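Local coordinates for beta-ketoacyl synthase (Burkholderia phymatum, PDB 4EWG), which probably catalyses the condensation of acyl groups with malonyl-acyl carrier protein, forming 3-oxoacyl-acyl carrier protein, at residues T352-M355 / M356-N359; A81-A84 / S85-A88. All coordinates share one frame; numbering follows the deposited sequence.

Contact 1. Residues T352-M355 / M356-N359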
loop_
_atom_site.group_PDB
_atom_site.type_symbol
_atom_site.label_atom_id
_atom_site.label_comp_id
_atom_site.label_asym_id
_atom_site.label_seq_id
_atom_site.Cartn_x
_atom_site.Cartn_y
_atom_site.Cartn_z
ATOM N N THR A 352 18.351 -14.912 -3.450
ATOM C CA THR A 352 19.585 -14.232 -3.858
ATOM C C THR A 352 20.616 -14.157 -2.699
ATOM O O THR A 352 21.802 -14.309 -2.930
ATOM C CB THR A 352 19.299 -12.824 -4.422
ATOM O OG1 THR A 352 18.534 -12.967 -5.601
ATOM C CG2 THR A 352 20.564 -12.069 -4.765
ATOM N N ILE A 353 20.151 -13.916 -1.475
ATOM C CA ILE A 353 21.034 -13.896 -0.305
ATOM C C ILE A 353 21.550 -15.310 0.026
ATOM O O ILE A 353 22.721 -15.485 0.346
ATOM C CB ILE A 353 20.349 -13.302 0.923
ATOM C CG1 ILE A 353 20.068 -11.812 0.725
ATOM C CG2 ILE A 353 21.230 -13.436 2.147
ATOM C CD1 ILE A 353 19.131 -11.262 1.766
ATOM N N GLU A 354 20.687 -16.301 -0.099
ATOM C CA GLU A 354 21.087 -17.683 0.107
ATOM C C GLU A 354 22.159 -18.106 -0.902
ATOM O O GLU A 354 23.135 -18.754 -0.542
ATOM C CB GLU A 354 19.898 -18.632 -0.018
ATOM C CG GLU A 354 18.773 -18.359 0.957
ATOM C CD GLU A 354 18.999 -18.940 2.345
ATOM O OE1 GLU A 354 20.157 -19.000 2.807
ATOM O OE2 GLU A 354 17.988 -19.324 2.982
ATOM N N MET A 355 21.987 -17.710 -2.160
ATOM C CA MET A 355 22.951 -18.026 -3.175
ATOM C C MET A 355 24.258 -17.289 -2.917
ATOM O O MET A 355 25.339 -17.885 -3.003
ATOM C CB MET A 355 22.388 -17.675 -4.530
ATOM C CG MET A 355 21.244 -18.588 -4.927
ATOM S SD MET A 355 20.734 -18.371 -6.638
ATOM C CE MET A 355 20.144 -16.682 -6.581
ATOM N N MET A 356 24.169 -16.015 -2.569
ATOM C CA MET A 356 25.360 -15.224 -2.243
ATOM C C MET A 356 26.155 -15.841 -1.126
ATOM O O MET A 356 27.353 -15.914 -1.226
ATOM C CB MET A 356 24.999 -13.778 -1.852
ATOM C CG MET A 356 26.179 -12.970 -1.324
ATOM S SD MET A 356 25.866 -11.214 -1.163
ATOM C CE MET A 356 24.941 -11.095 0.362
ATOM N N LYS A 357 25.482 -16.293 -0.063
ATOM C CA LYS A 357 26.190 -16.915 1.085
ATOM C C LYS A 357 26.958 -18.139 0.681
ATOM O O LYS A 357 27.964 -18.471 1.304
ATOM C CB LYS A 357 25.239 -17.319 2.195
ATOM C CG LYS A 357 24.766 -16.171 3.080
ATOM C CD LYS A 357 23.539 -16.569 3.893
ATOM C CE LYS A 357 23.896 -17.377 5.129
ATOM N NZ LYS A 357 22.715 -18.108 5.692
ATOM N N ARG A 358 26.514 -18.814 -0.372
ATOM C CA ARG A 358 27.122 -20.078 -0.749
ATOM C C ARG A 358 27.971 -20.034 -1.996
ATOM O O ARG A 358 28.444 -21.073 -2.457
ATOM C CB ARG A 358 26.029 -21.115 -0.887
ATOM C CG ARG A 358 25.290 -21.288 0.413
ATOM C CD ARG A 358 24.124 -22.250 0.277
ATOM N NE ARG A 358 23.518 -22.522 1.580
ATOM C CZ ARG A 358 22.756 -21.668 2.270
ATOM N NH1 ARG A 358 22.482 -20.429 1.820
ATOM N NH2 ARG A 358 22.251 -22.046 3.422
ATOM N N ASN A 359 28.229 -18.841 -2.524
ATOM C CA ASN A 359 29.001 -18.700 -3.775
ATOM C C ASN A 359 28.471 -19.509 -4.958
ATOM O O ASN A 359 29.251 -19.970 -5.832
ATOM C CB ASN A 359 30.479 -19.067 -3.533
ATOM C CG ASN A 359 31.174 -18.099 -2.599
ATOM O OD1 ASN A 359 30.706 -16.986 -2.371
ATOM N ND2 ASN A 359 32.296 -18.526 -2.052
#

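Contact 2. Residues A81-A84 / S85-A88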
loop_
_atom_site.group_PDB
_atom_site.type_symbol
_atom_site.label_atom_id
_atom_site.label_comp_id
_atom_site.label_asym_id
_atom_site.label_seq_id
_atom_site.Cartn_x
_atom_site.Cartn_y
_atom_site.Cartn_z
ATOM N N ALA A 81 1.477 -15.537 3.931
ATOM C CA ALA A 81 2.237 -14.407 4.460
ATOM C C ALA A 81 2.605 -14.685 5.931
ATOM O O ALA A 81 3.752 -14.516 6.323
ATOM C CB ALA A 81 1.424 -13.121 4.343
ATOM N N VAL A 82 1.613 -15.123 6.717
ATOM C CA VAL A 82 1.819 -15.417 8.128
ATOM C C VAL A 82 2.789 -16.601 8.332
ATOM O O VAL A 82 3.698 -16.531 9.140
ATOM C CB VAL A 82 0.496 -15.677 8.843
ATOM C CG1 VAL A 82 0.741 -16.186 10.254
ATOM C CG2 VAL A 82 -0.346 -14.398 8.881
ATOM N N ARG A 83 2.663 -17.623 7.504
ATOM C CA ARG A 83 3.527 -18.770 7.625
ATOM C C ARG A 83 4.978 -18.397 7.298
ATOM O O ARG A 83 5.901 -18.799 7.997
ATOM C CB ARG A 83 3.028 -19.891 6.715
ATOM C CG ARG A 83 3.888 -21.140 6.744
ATOM C CD ARG A 83 4.081 -21.644 8.153
ATOM N NE ARG A 83 4.795 -22.908 8.153
ATOM C CZ ARG A 83 5.424 -23.416 9.201
ATOM N NH1 ARG A 83 5.450 -22.748 10.345
ATOM N NH2 ARG A 83 6.047 -24.594 9.109
ATOM N N ALA A 84 5.160 -17.620 6.216
ATOM C CA ALA A 84 6.463 -17.080 5.832
ATOM C C ALA A 84 7.100 -16.331 6.967
ATOM O O ALA A 84 8.301 -16.490 7.261
ATOM C CB ALA A 84 6.319 -16.152 4.630
ATOM N N SER A 85 6.290 -15.496 7.601
ATOM C CA SER A 85 6.785 -14.588 8.585
ATOM C C SER A 85 7.120 -15.363 9.857
ATOM O O SER A 85 8.103 -15.046 10.523
ATOM C CB SER A 85 5.741 -13.500 8.842
ATOM O OG SER A 85 5.466 -12.773 7.674
ATOM N N GLU A 86 6.315 -16.385 10.162
ATOM C CA GLU A 86 6.564 -17.317 11.248
ATOM C C GLU A 86 7.895 -18.051 11.091
ATOM O O GLU A 86 8.649 -18.175 12.049
ATOM C CB GLU A 86 5.437 -18.347 11.335
ATOM C CG GLU A 86 5.524 -19.333 12.507
ATOM C CD GLU A 86 4.345 -20.316 12.517
ATOM O OE1 GLU A 86 3.630 -20.435 13.523
ATOM O OE2 GLU A 86 4.109 -20.979 11.479
ATOM N N LEU A 87 8.175 -18.525 9.886
ATOM C CA LEU A 87 9.430 -19.189 9.627
ATOM C C LEU A 87 10.604 -18.186 9.820
ATOM O O LEU A 87 11.613 -18.516 10.452
ATOM C CB LEU A 87 9.437 -19.803 8.217
ATOM C CG LEU A 87 8.532 -21.037 8.093
ATOM C CD1 LEU A 87 8.054 -21.319 6.670
ATOM C CD2 LEU A 87 9.181 -22.285 8.715
ATOM N N ALA A 88 10.436 -16.969 9.310
ATOM C CA ALA A 88 11.499 -15.963 9.348
ATOM C C ALA A 88 11.778 -15.522 10.769
ATOM O O ALA A 88 12.924 -15.335 11.142
ATOM C CB ALA A 88 11.145 -14.767 8.504
#

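Contact 1. Residues T352-M355 / M356-N359
In the C-terminal turn of helix 344-358, Arg358, whose extended chain runs back along the helix, grips both the backbone carbonyl and the carboxylate of Glu354. Arg358 NH1 donates to Glu354 O at 3.0 Å and to Glu354 OE1 at 2.9 Å, so a single nitrogen clamps two oxygens of the same residue. The carbonyl oxygen lies in the guanidinium plane, at its edge. The carboxylate oxygen is met from above the carboxylate plane, and the two flat groups are turned 65° apart. Glu354 reaches this position because its chain bends at chi2 (-82°), which lays it alongside Arg358, both side chains pointing the same way. Lys357 NZ adds a longer ion pair to Glu354 OE1, at 4.0 Å, but its hydrogen bond goes to His258. The other carboxylate oxygen, Glu354 OE2, accepts from Trp350 NE1 one turn earlier.

Regular helical bonding persists up to Lys357, whose N donates to Ile353 O at 2.9 Å. At Arg358 it slackens: Arg358 N donates to Met355 O, three residues back, at 3.0 Å, and its bond to Glu354 O is weak. Asn359 then takes positive phi (54°) and completes a Schellman motif, a common C-terminal ending of alpha helices. Arg358 NH1 thus supplies a donor to Glu354 O where the backbone gives it little.

Ile353 packs on Ile10 and Met13 of strand 8-16 and Met355 on Tyr301 and Asn303 of strand 299-303, while Trp23 of helix 23-32 touches Glu354, Met355 and Arg358.

Contact 2. Residues A81-A84 / S85-A88
Ser85 lies one turn beyond Ala81 within helix 76-92 and meets Ala81 O with two donors. Its backbone N gives the regular helical bond at 3.0 Å, and its hydroxyl OG donates to the same oxygen at 2.8 Å. The two approach from opposite faces of the carbonyl plane. With OG beside its own backbone N (chi1 -61°), the hydroxyl is turned back toward the preceding turn. Ser85 OG is also hydrogen-bonded to Thr241 OG1 of strand 238-246, so this buried hydroxyl has a partner in the helix and another in the central sheet.

Three further backbone bonds continue the alpha-helical series: Glu86 N to Val82 O, Leu87 N to Arg83 O and Ala88 N to Ala84 O.

The carboxylate of Glu86 is shared between two partners. OE2 takes a bond from Arg83 NH1 within a salt bridge, modelled at 2.5 Å, so short that the exact length is doubtful, while OE1 accepts from Trp66 NE1. The carboxylate sits at the guanidinium edge with its plane 86° from that of the arginine, almost perpendicular. Arg83 gets there by a bend at chi2 (54°) in a chain otherwise nearly straight. Leu87 CD2 lies over one guanidinium face, offset toward its rim, 3.9 Å from Arg83 NH2.

On the inner side Ala84 and Ala88 both touch Thr241 of strand 238-246. The helix is tied outward by Ser85 OG to Thr241 and by Glu86 OE1 to Trp66, and the carboxylate, also paired with Arg83, is probably held as an anion.

How the contacts relate
Both contacts are turns of helices in the two related halves of the thiolase-like fold, contact 2 on helix 76-92 in the N-terminal family region and contact 1 on helix 344-358 in the C-terminal one. Their centres are 20 Å apart and their nearest atoms about 10 Å, with no direct touch. Contact 2 rests on strands 105-110 and 238-246, contact 1 on strands 8-16 and 299-303; strands 238-246 and 8-16 lie side by side. Each pairs an arginine with a glutamate, but contact 1 lies at a helix end whereas contact 2 lies mid-helix. Both lie away from His249, a calcium ligand seen in this protein, though no calcium is bound to this chain.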